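Local atomic coordinates of general stress protein 26 (PDB entry 3EC6), a protein that is of unknown function but binds flavin-adenine dinucleotide and belongs to the pyridoxamine 5'-phosphate oxidase family of the FMN-binding clan. Residues F36-V41 / S90-K95. Numbering follows the deposited sequence.
Sequences FHEDFV and STLKNK
Glu38, at the end of strand 27-38, and Lys95, on helix 90-96, meet in a salt bridge. NZ of Lys95 donates to OE2 of Glu38 at 2.8 Å, and OE2 accepts through its anti lone pair, the one turned away from OE1; the ammonium therefore grips one oxygen instead of straddling the carboxylate. Lys95 spans the distance because its chain is fully extended, with CG anti to the backbone N (chi1 180°). Glu38 is extended beyond CG as well, and the two chains cross at a slant.

The apolar part of the contact involves the same carboxylate. CD2 of Leu92, one turn earlier on the helix, packs over one face of it, 3.2 Å from Glu38 OE2, with OE1 also in contact. Leu92, a buried residue, also packs on Leu115 and Tyr43, and Tyr43 touches Glu38.

On the strand side, Glu38 opens the type II' turn of a beta hairpin joining strands 27-38 and 41-47, part of the antiparallel sheet, probably the family's split barrel, against which helix 90-96 packs. Its N bonds to Val41 O at 2.9 Å, and its O accepts from Val41 N at 3.0 Å. Deeper in, the rings of Phe36 and Phe96 meet nearly parallel.

Helix 90-96 is thus tied to the hairpin end by a peripheral ion pair beside a buried leucine, whose methyl probably limits water's access to one side of the carboxylate and may strengthen the pairing.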
ATOM      1  N   PHE A  36     -15.321   2.815   2.257  1.00  7.74           N
ATOM      2  CA  PHE A  36     -16.612   2.772   2.975  1.00  9.39           C
ATOM      3  C   PHE A  36     -16.875   1.366   3.457  1.00 10.24           C
ATOM      4  O   PHE A  36     -16.076   0.473   3.229  1.00  8.92           O
ATOM      5  CB  PHE A  36     -17.737   3.188   2.002  1.00  9.29           C
ATOM      6  CG  PHE A  36     -17.433   4.451   1.293  1.00 11.00           C
ATOM      7  CD1 PHE A  36     -17.687   5.662   1.890  1.00 14.53           C
ATOM      8  CD2 PHE A  36     -16.794   4.424   0.053  1.00 12.83           C
ATOM      9  CE1 PHE A  36     -17.345   6.875   1.235  1.00 15.97           C
ATOM     10  CE2 PHE A  36     -16.462   5.630  -0.623  1.00 17.66           C
ATOM     11  CZ  PHE A  36     -16.739   6.837  -0.030  1.00 17.63           C
ATOM     12  N   HIS A  37     -17.978   1.143   4.175  1.00 11.02           N
ATOM     13  CA  HIS A  37     -18.160  -0.219   4.679  1.00 12.17           C
ATOM     14  C   HIS A  37     -19.619  -0.479   5.052  1.00 13.44           C
ATOM     15  O   HIS A  37     -20.405   0.492   5.263  1.00 13.90           O
ATOM     16  CB  HIS A  37     -17.269  -0.448   5.912  1.00 11.77           C
ATOM     17  CG  HIS A  37     -17.852   0.130   7.137  1.00 13.90           C
ATOM     18  ND1 HIS A  37     -17.813   1.479   7.398  1.00 15.67           N
ATOM     19  CD2 HIS A  37     -18.559  -0.445   8.146  1.00 15.55           C
ATOM     20  CE1 HIS A  37     -18.470   1.718   8.521  1.00 13.16           C
ATOM     21  NE2 HIS A  37     -18.910   0.570   9.007  1.00 18.68           N
ATOM     22  N   GLU A  38     -19.962  -1.764   5.054  1.00 13.79           N
ATOM     23  CA  GLU A  38     -21.172  -2.262   5.690  1.00 14.86           C
ATOM     24  C   GLU A  38     -20.734  -3.391   6.581  1.00 14.70           C
ATOM     25  O   GLU A  38     -20.302  -4.434   6.103  1.00 14.79           O
ATOM     26  CB  GLU A  38     -22.125  -2.730   4.648  1.00 15.08           C
ATOM     27  CG  GLU A  38     -22.946  -1.549   4.189  1.00 19.35           C
ATOM     28  CD  GLU A  38     -24.214  -1.989   3.529  1.00 25.42           C
ATOM     29  OE1 GLU A  38     -24.280  -3.170   3.095  1.00 29.40           O
ATOM     30  OE2 GLU A  38     -25.143  -1.155   3.434  1.00 26.59           O
ATOM     31  N   ASP A  39     -20.833  -3.148   7.881  1.00 16.16           N
ATOM     32  CA  ASP A  39     -20.210  -4.038   8.853  1.00 16.96           C
ATOM     33  C   ASP A  39     -18.726  -4.222   8.474  1.00 14.29           C
ATOM     34  O   ASP A  39     -17.991  -3.234   8.364  1.00 14.72           O
ATOM     35  CB  ASP A  39     -20.977  -5.344   8.940  1.00 17.53           C
ATOM     36  CG  ASP A  39     -22.350  -5.151   9.585  1.00 24.07           C
ATOM     37  OD1 ASP A  39     -22.433  -4.428  10.615  1.00 28.56           O
ATOM     38  OD2 ASP A  39     -23.315  -5.714   9.045  1.00 29.56           O
ATOM     39  N   PHE A  40     -18.269  -5.462   8.315  1.00 12.99           N
ATOM     40  CA  PHE A  40     -16.828  -5.638   8.038  1.00 11.66           C
ATOM     41  C   PHE A  40     -16.515  -5.739   6.559  1.00 11.09           C
ATOM     42  O   PHE A  40     -15.361  -5.884   6.173  1.00 11.80           O
ATOM     43  CB  PHE A  40     -16.266  -6.883   8.771  1.00 11.74           C
ATOM     44  CG  PHE A  40     -16.310  -6.749  10.275  1.00  9.91           C
ATOM     45  CD1 PHE A  40     -15.495  -5.829  10.928  1.00 13.89           C
ATOM     46  CD2 PHE A  40     -17.216  -7.516  11.020  1.00 13.39           C
ATOM     47  CE1 PHE A  40     -15.558  -5.670  12.290  1.00 14.88           C
ATOM     48  CE2 PHE A  40     -17.277  -7.372  12.419  1.00 16.13           C
ATOM     49  CZ  PHE A  40     -16.438  -6.449  13.043  1.00 17.91           C
ATOM     50  N   VAL A  41     -17.538  -5.581   5.726  1.00 11.75           N
ATOM     51  CA  VAL A  41     -17.352  -5.589   4.274  1.00 10.27           C
ATOM     52  C   VAL A  41     -16.968  -4.207   3.802  1.00 10.32           C
ATOM     53  O   VAL A  41     -17.651  -3.226   4.113  1.00  9.99           O
ATOM     54  CB  VAL A  41     -18.651  -6.077   3.541  1.00 10.42           C
ATOM     55  CG1 VAL A  41     -18.473  -5.968   2.032  1.00 11.40           C
ATOM     56  CG2 VAL A  41     -18.963  -7.554   3.968  1.00 10.97           C
ATOM     57  N   SER A  90     -27.553   0.205  -6.795  0.50 16.26           N
ATOM     58  CA  SER A  90     -27.861   1.644  -6.690  0.50 16.99           C
ATOM     59  C   SER A  90     -27.974   2.128  -5.256  0.50 15.96           C
ATOM     60  O   SER A  90     -27.559   3.246  -4.953  0.50 15.13           O
ATOM     61  CB  SER A  90     -29.146   1.991  -7.435  0.50 17.62           C
ATOM     62  OG  SER A  90     -28.986   1.753  -8.816  0.50 20.08           O
ATOM     63  N   THR A  91     -28.508   1.285  -4.374  1.00 15.54           N
ATOM     64  CA  THR A  91     -28.682   1.675  -2.968  1.00 15.99           C
ATOM     65  C   THR A  91     -27.317   1.908  -2.313  1.00 15.44           C
ATOM     66  O   THR A  91     -27.122   2.944  -1.683  1.00 12.93           O
ATOM     67  CB  THR A  91     -29.506   0.656  -2.176  1.00 17.16           C
ATOM     68  OG1 THR A  91     -30.806   0.584  -2.772  1.00 18.94           O
ATOM     69  CG2 THR A  91     -29.674   1.085  -0.675  1.00 19.52           C
ATOM     70  N   LEU A  92     -26.366   0.985  -2.513  1.00 13.61           N
ATOM     71  CA  LEU A  92     -25.037   1.197  -1.937  1.00 12.17           C
ATOM     72  C   LEU A  92     -24.319   2.354  -2.617  1.00 11.35           C
ATOM     73  O   LEU A  92     -23.672   3.162  -1.945  1.00 10.00           O
ATOM     74  CB  LEU A  92     -24.155  -0.066  -1.982  1.00 12.42           C
ATOM     75  CG  LEU A  92     -24.650  -1.176  -1.097  1.00 14.38           C
ATOM     76  CD1 LEU A  92     -23.871  -2.504  -1.434  1.00 15.86           C
ATOM     77  CD2 LEU A  92     -24.524  -0.796   0.359  1.00 18.08           C
ATOM     78  N   LYS A  93     -24.441   2.475  -3.947  1.00  9.54           N
ATOM     79  CA  LYS A  93     -23.766   3.576  -4.642  1.00  9.81           C
ATOM     80  C   LYS A  93     -24.263   4.943  -4.103  1.00 10.08           C
ATOM     81  O   LYS A  93     -23.477   5.861  -3.884  1.00 10.32           O
ATOM     82  CB  LYS A  93     -23.999   3.487  -6.167  1.00 11.25           C
ATOM     83  CG  LYS A  93     -23.043   2.442  -6.768  1.00 11.53           C
ATOM     84  CD  LYS A  93     -23.397   2.042  -8.164  1.00 18.14           C
ATOM     85  CE  LYS A  93     -23.666   3.188  -8.959  1.00 18.33           C
ATOM     86  NZ  LYS A  93     -24.370   2.736 -10.245  1.00 22.24           N
ATOM     87  N   ASN A  94     -25.574   5.061  -3.921  0.70  9.95           N
ATOM     88  CA  ASN A  94     -26.139   6.313  -3.428  0.70 10.16           C
ATOM     89  C   ASN A  94     -25.794   6.528  -1.960  0.70  8.73           C
ATOM     90  O   ASN A  94     -25.571   7.667  -1.538  0.70  9.61           O
ATOM     91  CB  ASN A  94     -27.659   6.334  -3.647  0.70  9.92           C
ATOM     92  CG  ASN A  94     -28.040   6.393  -5.120  0.70 10.73           C
ATOM     93  OD1 ASN A  94     -27.278   6.849  -5.935  0.70 14.60           O
ATOM     94  ND2 ASN A  94     -29.259   5.945  -5.450  0.70 12.27           N
ATOM     95  N   LYS A  95     -25.688   5.441  -1.197  1.00  7.94           N
ATOM     96  CA  LYS A  95     -25.349   5.526   0.229  1.00  8.37           C
ATOM     97  C   LYS A  95     -23.975   6.141   0.448  1.00  7.93           C
ATOM     98  O   LYS A  95     -23.786   7.032   1.278  1.00  8.98           O
ATOM     99  CB  LYS A  95     -25.452   4.131   0.880  1.00  9.90           C
ATOM    100  CG  LYS A  95     -25.114   4.097   2.357  1.00 11.04           C
ATOM    101  CD  LYS A  95     -25.384   2.667   2.916  1.00 15.25           C
ATOM    102  CE  LYS A  95     -24.835   2.516   4.307  1.00 22.45           C
ATOM    103  NZ  LYS A  95     -25.454   1.258   4.900  1.00 24.97           N
TER